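Putative trimethylamine methyltransferase (Rhizobium meliloti, PDB 4YYC) probably catalyses methyl-group transfer as a member of the trimethylamine methyltransferase family. Local coordinates at residues A66-V69 with L70-G74; F161-F164 with V165-A168; D410-Q413 with L414-Q418. All coordinates share one frame; numbering follows the deposited sequence.

All three are local contacts along single helices, the first at a helix end, met in the order interaction 1, interaction 2, interaction 3 along the chain: helix 56-73, then helix 158-170, then helix 404-420. Interaction 1 stands apart, its centre about 43 Å from that of interaction 2 and about 40 Å from that of interaction 3, with the middle of the chain between it and the other two. Interactions 2 and 3 are neighbours, centres about 17 Å apart and nearest atoms about 6 Å apart, and their helices touch, Phe-164 and Leu-167 packing on Phe-407 of helix 404-420. Interactions 1 and 3 both touch the second subunit, which therefore meets this chain at widely separated places.

Interaction 1 of 3, residues A66-V69 with L70-G74; sequences ADVV and LEEIG
Val-68 and Glu-72 lie side by side on the last turns of helix 56-73, which closes through a wider pi-type turn and a glycine of positive phi, Gly-74. Glu-72 can be followed outward atom by atom. Its CB sits 3.5 Å from Val-68 O, the oxygen that also takes the Glu-72 N-H in a nearly straight bond. CG passes the same oxygen, since chi1 of -64° sets it beside the backbone N and turns the chain back toward the preceding turn. From there the chain runs extended, bringing CD 3.6 Å from Val-68 CG1. That methyl, anti to its own backbone N (chi1 171°), reaches along the helix toward the glutamate, and OE1 and OE2 both come near it, OE2 at 3.7 Å. The carboxylate thus rests against an apolar branch, while OE1 makes a salt bridge with Arg-437 of the second subunit, whose side chain also packs on Val-68. Glu-71, one residue earlier, is instead paired through OE1 with Lys-103 of its own chain.

On the buried side, Leu-70 lays CG 3.5 Å from Ala-66 O and packs with Val-69 on helix 286-307, against Ala-295. Farther along, Val-69 CG1 and Ile-73 CD1 make a loose apolar contact, and these two side chains touch Ile-436 and Pro-441, respectively, of the second subunit. The helix therefore ends wedged between its own subunit and the partner.

The close of the helix shows in one carbonyl. Val-69 O accepts two N-H groups: Ile-73 N at 2.9 Å, tilted 29° from the carbonyl plane, and Gly-74 N, also at 2.9 Å, in that plane.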
ATOM      1  N   ALA A  66      14.002 -25.990   2.342  1.00 21.70           N
ATOM      2  CA  ALA A  66      15.287 -25.374   2.034  1.00 21.09           C
ATOM      3  C   ALA A  66      16.466 -26.216   2.451  1.00 21.89           C
ATOM      4  O   ALA A  66      17.449 -26.285   1.753  1.00 21.30           O
ATOM      5  CB  ALA A  66      15.372 -23.981   2.623  1.00 20.42           C
ATOM      6  N   ASP A  67      16.349 -26.907   3.577  1.00 23.19           N
ATOM      7  CA  ASP A  67      17.430 -27.801   3.982  1.00 24.53           C
ATOM      8  C   ASP A  67      17.571 -28.988   3.035  1.00 24.67           C
ATOM      9  O   ASP A  67      18.679 -29.423   2.762  1.00 24.45           O
ATOM     10  CB  ASP A  67      17.197 -28.335   5.379  1.00 26.50           C
ATOM     11  CG  ASP A  67      17.293 -27.267   6.449  1.00 27.59           C
ATOM     12  OD1 ASP A  67      17.946 -26.212   6.268  1.00 29.38           O
ATOM     13  OD2 ASP A  67      16.700 -27.535   7.493  1.00 30.27           O
ATOM     14  N   VAL A  68      16.456 -29.494   2.541  1.00 24.74           N
ATOM     15  CA  VAL A  68      16.497 -30.503   1.477  1.00 25.75           C
ATOM     16  C   VAL A  68      17.230 -30.032   0.222  1.00 24.79           C
ATOM     17  O   VAL A  68      18.102 -30.701  -0.295  1.00 25.25           O
ATOM     18  CB  VAL A  68      15.073 -30.956   1.100  1.00 26.53           C
ATOM     19  CG1 VAL A  68      15.095 -31.828  -0.155  1.00 27.39           C
ATOM     20  CG2 VAL A  68      14.478 -31.729   2.272  1.00 27.58           C
ATOM     21  N   VAL A  69      16.879 -28.865  -0.275  1.00 23.95           N
ATOM     22  CA  VAL A  69      17.569 -28.288  -1.441  1.00 23.55           C
ATOM     23  C   VAL A  69      19.080 -28.196  -1.187  1.00 22.96           C
ATOM     24  O   VAL A  69      19.892 -28.578  -2.042  1.00 22.49           O
ATOM     25  CB  VAL A  69      16.989 -26.896  -1.751  1.00 22.96           C
ATOM     26  CG1 VAL A  69      17.863 -26.130  -2.748  1.00 22.85           C
ATOM     27  CG2 VAL A  69      15.549 -27.027  -2.257  1.00 23.57           C
ATOM     28  N   LEU A  70      19.450 -27.672  -0.020  1.00 22.69           N
ATOM     29  CA  LEU A  70      20.864 -27.467   0.298  1.00 22.80           C
ATOM     30  C   LEU A  70      21.662 -28.773   0.340  1.00 24.01           C
ATOM     31  O   LEU A  70      22.846 -28.780   0.006  1.00 23.41           O
ATOM     32  CB  LEU A  70      21.036 -26.739   1.628  1.00 22.65           C
ATOM     33  CG  LEU A  70      20.753 -25.231   1.592  1.00 21.90           C
ATOM     34  CD1 LEU A  70      20.827 -24.678   3.009  1.00 22.18           C
ATOM     35  CD2 LEU A  70      21.705 -24.473   0.692  1.00 21.77           C
ATOM     36  N   GLU A  71      21.030 -29.849   0.815  1.00 25.25           N
ATOM     37  CA  GLU A  71      21.710 -31.131   0.873  1.00 27.30           C
ATOM     38  C   GLU A  71      21.700 -31.858  -0.484  1.00 27.38           C
ATOM     39  O   GLU A  71      22.742 -32.289  -0.954  1.00 27.57           O
ATOM     40  CB  GLU A  71      21.138 -32.018   1.972  1.00 29.00           C
ATOM     41  CG  GLU A  71      21.921 -33.318   2.061  1.00 31.97           C
ATOM     42  CD  GLU A  71      21.485 -34.256   3.153  1.00 35.26           C
ATOM     43  OE1 GLU A  71      20.459 -34.024   3.839  1.00 37.98           O
ATOM     44  OE2 GLU A  71      22.208 -35.258   3.312  1.00 38.34           O
ATOM     45  N   GLU A  72      20.537 -32.015  -1.088  1.00 27.55           N
ATOM     46  CA  GLU A  72      20.384 -32.803  -2.315  1.00 28.85           C
ATOM     47  C   GLU A  72      20.871 -32.130  -3.575  1.00 28.15           C
ATOM     48  O   GLU A  72      21.446 -32.770  -4.427  1.00 28.10           O
ATOM     49  CB  GLU A  72      18.930 -33.203  -2.530  1.00 30.81           C
ATOM     50  CG  GLU A  72      18.397 -34.117  -1.457  1.00 34.13           C
ATOM     51  CD  GLU A  72      16.954 -34.548  -1.717  1.00 36.57           C
ATOM     52  OE1 GLU A  72      16.372 -34.182  -2.810  1.00 38.44           O
ATOM     53  OE2 GLU A  72      16.426 -35.210  -0.799  1.00 38.45           O
ATOM     54  N   ILE A  73      20.629 -30.840  -3.691  1.00 26.52           N
ATOM     55  CA  ILE A  73      20.921 -30.093  -4.924  1.00 26.33           C
ATOM     56  C   ILE A  73      22.205 -29.302  -4.749  1.00 25.56           C
ATOM     57  O   ILE A  73      23.076 -29.366  -5.611  1.00 26.59           O
ATOM     58  CB  ILE A  73      19.752 -29.164  -5.320  1.00 26.04           C
ATOM     59  CG1 ILE A  73      18.504 -30.020  -5.558  1.00 26.96           C
ATOM     60  CG2 ILE A  73      20.127 -28.361  -6.555  1.00 25.81           C
ATOM     61  CD1 ILE A  73      17.240 -29.218  -5.759  1.00 27.10           C
ATOM     62  N   GLY A  74      22.329 -28.588  -3.640  1.00 24.62           N
ATOM     63  CA  GLY A  74      23.516 -27.812  -3.356  1.00 23.47           C
ATOM     64  C   GLY A  74      23.502 -26.445  -4.012  1.00 22.55           C
ATOM     65  O   GLY A  74      22.564 -26.072  -4.704  1.00 23.04           O
TER

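Interaction 2 of 3, residues F161-F164 with V165-A168; sequences FRNF and VKLA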
ATOM      1  N   PHE A 161      25.304  11.473 -10.409  1.00 15.15           N
ATOM      2  CA  PHE A 161      25.608  10.725  -9.167  1.00 15.07           C
ATOM      3  C   PHE A 161      25.656  11.692  -7.981  1.00 15.35           C
ATOM      4  O   PHE A 161      25.008  11.525  -6.951  1.00 15.09           O
ATOM      5  CB  PHE A 161      26.952  10.016  -9.336  1.00 15.32           C
ATOM      6  CG  PHE A 161      27.250   8.989  -8.283  1.00 15.33           C
ATOM      7  CD1 PHE A 161      27.735   9.339  -7.011  1.00 15.51           C
ATOM      8  CD2 PHE A 161      27.006   7.650  -8.532  1.00 15.07           C
ATOM      9  CE1 PHE A 161      27.961   8.367  -6.052  1.00 15.54           C
ATOM     10  CE2 PHE A 161      27.234   6.694  -7.577  1.00 14.98           C
ATOM     11  CZ  PHE A 161      27.716   7.066  -6.324  1.00 15.04           C
ATOM     12  N   ARG A 162      26.410  12.763  -8.163  1.00 16.01           N
ATOM     13  CA  ARG A 162      26.510  13.769  -7.113  1.00 16.57           C
ATOM     14  C   ARG A 162      25.151  14.388  -6.783  1.00 16.07           C
ATOM     15  O   ARG A 162      24.827  14.566  -5.602  1.00 15.81           O
ATOM     16  CB  ARG A 162      27.510  14.842  -7.487  1.00 18.26           C
ATOM     17  CG  ARG A 162      28.922  14.315  -7.411  1.00 20.15           C
ATOM     18  CD  ARG A 162      29.873  15.297  -8.020  1.00 22.26           C
ATOM     19  NE  ARG A 162      31.240  14.867  -7.863  1.00 24.49           N
ATOM     20  CZ  ARG A 162      32.282  15.605  -8.254  1.00 25.68           C
ATOM     21  NH1 ARG A 162      32.117  16.814  -8.837  1.00 27.35           N
ATOM     22  NH2 ARG A 162      33.499  15.133  -8.029  1.00 26.52           N
ATOM     23  N   ASN A 163      24.358  14.691  -7.802  1.00 15.81           N
ATOM     24  CA  ASN A 163      23.032  15.239  -7.548  1.00 15.75           C
ATOM     25  C   ASN A 163      22.178  14.286  -6.684  1.00 15.28           C
ATOM     26  O   ASN A 163      21.452  14.748  -5.800  1.00 15.49           O
ATOM     27  CB  ASN A 163      22.308  15.591  -8.826  1.00 16.38           C
ATOM     28  CG  ASN A 163      22.847  16.831  -9.487  1.00 17.41           C
ATOM     29  OD1 ASN A 163      23.500  17.655  -8.838  1.00 18.33           O
ATOM     30  ND2 ASN A 163      22.566  16.993 -10.770  1.00 18.13           N
ATOM     31  N   PHE A 164      22.211  13.001  -6.974  1.00 14.65           N
ATOM     32  CA  PHE A 164      21.455  12.029  -6.185  1.00 14.66           C
ATOM     33  C   PHE A 164      21.983  11.926  -4.771  1.00 14.73           C
ATOM     34  O   PHE A 164      21.187  11.801  -3.851  1.00 15.18           O
ATOM     35  CB  PHE A 164      21.348  10.665  -6.847  1.00 14.89           C
ATOM     36  CG  PHE A 164      20.329  10.625  -7.987  1.00 15.54           C
ATOM     37  CD1 PHE A 164      18.965  10.618  -7.721  1.00 16.18           C
ATOM     38  CD2 PHE A 164      20.737  10.532  -9.328  1.00 16.16           C
ATOM     39  CE1 PHE A 164      18.035  10.576  -8.756  1.00 16.51           C
ATOM     40  CE2 PHE A 164      19.793  10.526 -10.378  1.00 16.54           C
ATOM     41  CZ  PHE A 164      18.453  10.580 -10.072  1.00 16.84           C
ATOM     42  N   VAL A 165      23.312  11.989  -4.601  1.00 14.86           N
ATOM     43  CA  VAL A 165      23.852  12.029  -3.268  1.00 15.15           C
ATOM     44  C   VAL A 165      23.348  13.259  -2.507  1.00 15.51           C
ATOM     45  O   VAL A 165      22.959  13.166  -1.342  1.00 15.22           O
ATOM     46  CB  VAL A 165      25.372  11.919  -3.246  1.00 15.66           C
ATOM     47  CG1 VAL A 165      25.898  12.078  -1.836  1.00 16.14           C
ATOM     48  CG2 VAL A 165      25.784  10.546  -3.766  1.00 15.91           C
ATOM     49  N   LYS A 166      23.359  14.412  -3.172  1.00 15.65           N
ATOM     50  CA  LYS A 166      22.849  15.635  -2.577  1.00 16.32           C
ATOM     51  C   LYS A 166      21.375  15.518  -2.172  1.00 15.99           C
ATOM     52  O   LYS A 166      20.994  15.899  -1.074  1.00 16.02           O
ATOM     53  CB  LYS A 166      23.042  16.835  -3.517  1.00 17.03           C
ATOM     54  CG  LYS A 166      24.508  17.192  -3.811  1.00 17.93           C
ATOM     55  CD  LYS A 166      24.556  18.323  -4.828  1.00 19.22           C
ATOM     56  CE  LYS A 166      25.972  18.793  -5.055  1.00 20.53           C
ATOM     57  NZ  LYS A 166      26.109  19.829  -6.101  1.00 21.06           N
ATOM     58  N   LEU A 167      20.538  14.985  -3.082  1.00 15.63           N
ATOM     59  CA  LEU A 167      19.119  14.861  -2.776  1.00 15.74           C
ATOM     60  C   LEU A 167      18.857  13.877  -1.655  1.00 15.29           C
ATOM     61  O   LEU A 167      17.965  14.104  -0.815  1.00 15.44           O
ATOM     62  CB  LEU A 167      18.355  14.431  -4.031  1.00 15.77           C
ATOM     63  CG  LEU A 167      18.322  15.456  -5.188  1.00 16.24           C
ATOM     64  CD1 LEU A 167      17.629  14.794  -6.358  1.00 16.77           C
ATOM     65  CD2 LEU A 167      17.611  16.736  -4.842  1.00 16.59           C
ATOM     66  N   ALA A 168      19.658  12.814  -1.596  1.00 14.76           N
ATOM     67  CA  ALA A 168      19.553  11.862  -0.504  1.00 14.59           C
ATOM     68  C   ALA A 168      19.984  12.469   0.842  1.00 14.88           C
ATOM     69  O   ALA A 168      19.372  12.174   1.878  1.00 15.03           O
ATOM     70  CB  ALA A 168      20.395  10.625  -0.778  1.00 14.64           C
TER
HETATM   71  O   HOH W   1      26.151  18.171  -8.271  1.00 26.36           O
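From Phe-161 to Ala-168 the backbone is regular alpha helix, with Val-165, Lys-166, Leu-167 and Ala-168 each giving its N-H to the carbonyl four residues back, the Lys-166 N to Arg-162 O bond measuring 2.8 Å. The side chains split into a polar and an apolar set. On the apolar side Phe-161 and Val-165 cross at a slant: ring atom CE1 lies 3.8 Å from Val-165 CG2, a methyl that stands oblique to the ring. The same methyl sits beside its own backbone N, where it also approaches Phe-161 O at 3.4 Å. Beyond the pair, the ring of Phe-161 meets that of His-200 on helix 192-202, and Phe-164 meets the ring of Tyr-404.

Leu-167, on another side of the helix, sets CG 3.3 Å from Asn-163 O and packs outward on Trp-492 and Leu-493 of helix 481-495.

The polar pair is Asn-163 and Lys-166. With chi1 at -64° the lysine starts out over the preceding turn, CG 3.2 Å from Arg-162 O, and then runs fully extended. NZ does not meet the amide directly; a water joins them, donating to Asn-163 OD1 at 2.8 Å and accepting from Lys-166 NZ at 2.7 Å. The other end of the amide, ND2, is hydrogen-bonded to Tyr-404 OH, so both ends of the group have a partner. The amide therefore links a tyrosine hydroxyl to a water-bridged ammonium, and the ammonium probably polarises the water that donates to OD1.

Interaction 3 of 3, residues D410-Q413 with L414-Q418; sequences DQDQ and LGMMQ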
ATOM      1  N   ASP A 410       8.925   9.670  -4.374  1.00 12.79           N
ATOM      2  CA  ASP A 410       9.122   8.536  -3.489  1.00 13.01           C
ATOM      3  C   ASP A 410       9.594   8.981  -2.102  1.00 13.14           C
ATOM      4  O   ASP A 410       9.149   8.431  -1.084  1.00 12.99           O
ATOM      5  CB  ASP A 410      10.176   7.564  -4.042  1.00 13.14           C
ATOM      6  CG  ASP A 410       9.765   6.838  -5.305  1.00 13.75           C
ATOM      7  OD1 ASP A 410       8.552   6.637  -5.528  1.00 15.08           O
ATOM      8  OD2 ASP A 410      10.698   6.330  -6.045  1.00 14.60           O
ATOM      9  N   GLN A 411      10.523   9.909  -2.040  1.00 13.06           N
ATOM     10  CA  GLN A 411      11.027  10.320  -0.724  1.00 13.68           C
ATOM     11  C   GLN A 411       9.944  10.936   0.162  1.00 14.05           C
ATOM     12  O   GLN A 411      10.010  10.848   1.404  1.00 14.01           O
ATOM     13  CB  GLN A 411      12.308  11.183  -0.822  1.00 14.28           C
ATOM     14  CG  GLN A 411      12.155  12.539  -1.422  1.00 14.78           C
ATOM     15  CD  GLN A 411      11.591  13.577  -0.499  1.00 15.36           C
ATOM     16  OE1 GLN A 411      11.979  13.677   0.658  1.00 16.09           O
ATOM     17  NE2 GLN A 411      10.642  14.351  -0.991  1.00 16.35           N
ATOM     18  N   ASP A 412       8.976  11.570  -0.479  1.00 14.51           N
ATOM     19  CA  ASP A 412       7.807  12.091   0.217  1.00 15.90           C
ATOM     20  C   ASP A 412       7.011  10.941   0.856  1.00 15.23           C
ATOM     21  O   ASP A 412       6.656  10.986   2.057  1.00 16.23           O
ATOM     22  CB  ASP A 412       6.995  12.923  -0.775  1.00 16.72           C
ATOM     23  CG  ASP A 412       5.791  13.545  -0.185  1.00 18.63           C
ATOM     24  OD1 ASP A 412       5.798  13.889   1.031  1.00 21.19           O
ATOM     25  OD2 ASP A 412       4.802  13.718  -0.948  1.00 19.07           O
ATOM     26  N   GLN A 413       6.820   9.869   0.095  1.00 14.38           N
ATOM     27  CA  GLN A 413       6.199   8.674   0.621  1.00 14.47           C
ATOM     28  C   GLN A 413       6.993   8.117   1.784  1.00 14.44           C
ATOM     29  O   GLN A 413       6.422   7.621   2.777  1.00 14.51           O
ATOM     30  CB  GLN A 413       5.949   7.622  -0.479  1.00 14.65           C
ATOM     31  CG  GLN A 413       4.962   8.083  -1.529  1.00 14.96           C
ATOM     32  CD  GLN A 413       3.555   8.310  -0.952  1.00 16.30           C
ATOM     33  OE1 GLN A 413       3.003   7.424  -0.289  1.00 17.25           O
ATOM     34  NE2 GLN A 413       3.006   9.486  -1.171  1.00 17.53           N
ATOM     35  N   LEU A 414       8.318   8.160   1.686  1.00 13.64           N
ATOM     36  CA  LEU A 414       9.128   7.653   2.790  1.00 13.79           C
ATOM     37  C   LEU A 414       8.840   8.403   4.080  1.00 14.26           C
ATOM     38  O   LEU A 414       8.880   7.804   5.162  1.00 14.42           O
ATOM     39  CB  LEU A 414      10.626   7.680   2.464  1.00 13.58           C
ATOM     40  CG  LEU A 414      11.068   6.899   1.222  1.00 13.27           C
ATOM     41  CD1 LEU A 414      12.564   7.110   1.069  1.00 13.45           C
ATOM     42  CD2 LEU A 414      10.714   5.420   1.301  1.00 13.16           C
ATOM     43  N   GLY A 415       8.644   9.725   3.998  1.00 14.71           N
ATOM     44  CA  GLY A 415       8.274  10.491   5.205  1.00 15.66           C
ATOM     45  C   GLY A 415       6.951  10.007   5.803  1.00 16.09           C
ATOM     46  O   GLY A 415       6.808   9.960   7.040  1.00 16.28           O
HETATM   47  N   MSE A 416       6.024   9.595   4.940  1.00 16.23           N
HETATM   48  CA  MSE A 416       4.724   9.081   5.416  0.80 16.67           C
HETATM   49  C   MSE A 416       4.958   7.765   6.109  1.00 16.68           C
HETATM   50  O   MSE A 416       4.384   7.511   7.161  1.00 16.03           O
HETATM   51  CB  MSE A 416       3.754   8.926   4.264  0.80 17.45           C
HETATM   52  CG  MSE A 416       3.350  10.316   3.859  0.80 18.88           C
HETATM   53 SE   MSE A 416       2.036  10.067   2.392  0.80 22.05          SE
HETATM   54  CE  MSE A 416       2.526  11.818   1.552  0.80 21.72           C
HETATM   55  N   MSE A 417       5.808   6.925   5.558  1.00 15.56           N
HETATM   56  CA  MSE A 417       6.107   5.639   6.176  1.00 16.22           C
HETATM   57  C   MSE A 417       6.790   5.816   7.530  1.00 16.07           C
HETATM   58  O   MSE A 417       6.481   5.126   8.499  1.00 15.83           O
HETATM   59  CB  MSE A 417       7.012   4.756   5.310  1.00 16.66           C
HETATM   60  CG  MSE A 417       6.440   4.431   3.938  1.00 17.81           C
HETATM   61 SE   MSE A 417       4.736   3.439   3.955  1.00 21.33          SE
HETATM   62  CE  MSE A 417       3.891   4.111   2.267  1.00 23.09           C
ATOM     63  N   GLN A 418       7.680   6.800   7.639  1.00 16.00           N
ATOM     64  CA  GLN A 418       8.347   7.104   8.891  1.00 16.42           C
ATOM     65  C   GLN A 418       7.327   7.496   9.963  1.00 17.01           C
ATOM     66  O   GLN A 418       7.418   7.041  11.103  1.00 16.69           O
ATOM     67  CB  GLN A 418       9.373   8.237   8.657  1.00 16.63           C
ATOM     68  CG  GLN A 418      10.092   8.682   9.898  1.00 17.10           C
ATOM     69  CD  GLN A 418      11.601   8.592   9.864  1.00 16.91           C
ATOM     70  OE1 GLN A 418      12.227   8.760   8.809  1.00 16.90           O
ATOM     71  NE2 GLN A 418      12.200   8.446  11.035  1.00 17.37           N
TER
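Helix 404-420 carries this contact through its middle and C-terminal half and lies partly at the dimer interface, where Gln-413, Met-416 and Met-417 meet the second subunit. The firmest link there is a hydrogen bond from Asn-376 ND2 of the second subunit to Gln-413 OE1, by which the amide bridges the two chains. Gln-413 gets there by a bend at chi2 (-64°), which turns its amide out from the helix, toward the end of the Met-416 chain. Met-416 is a selenomethionine deposited in two conformers, so its side-chain contacts are less certain than that bond. In the conformer described here the selenoether passes obliquely by the amide, with Gln-413 NE2 3.6 Å from Met-416 CE and 3.7 Å from Met-416 SE.

In the same conformer Met-416 CE has another neighbour in Asp-412, whose OD1 and OD2 each come within 3.9 Å. Those oxygens are already engaged, OD1 by Tyr-460 OH and OD2 by Ser-462 OG; two bonds thus hold the carboxylate in place next to the methyl.

On a different face Leu-414 packs its CG 3.4 Å from Asp-410 O and turns to Leu-378 and Phe-137. Met-417, likewise a selenomethionine, sets CG 3.4 Å from Gln-413 O, the oxygen that accepts its own N-H at 2.9 Å. Met-417 also reaches Asn-376 of the second subunit. The whole is an alpha helix at a subunit interface, with Leu-414 and Met-417 set on Leu-378 and Phe-137 of its own chain and Gln-413 bonded to the partner.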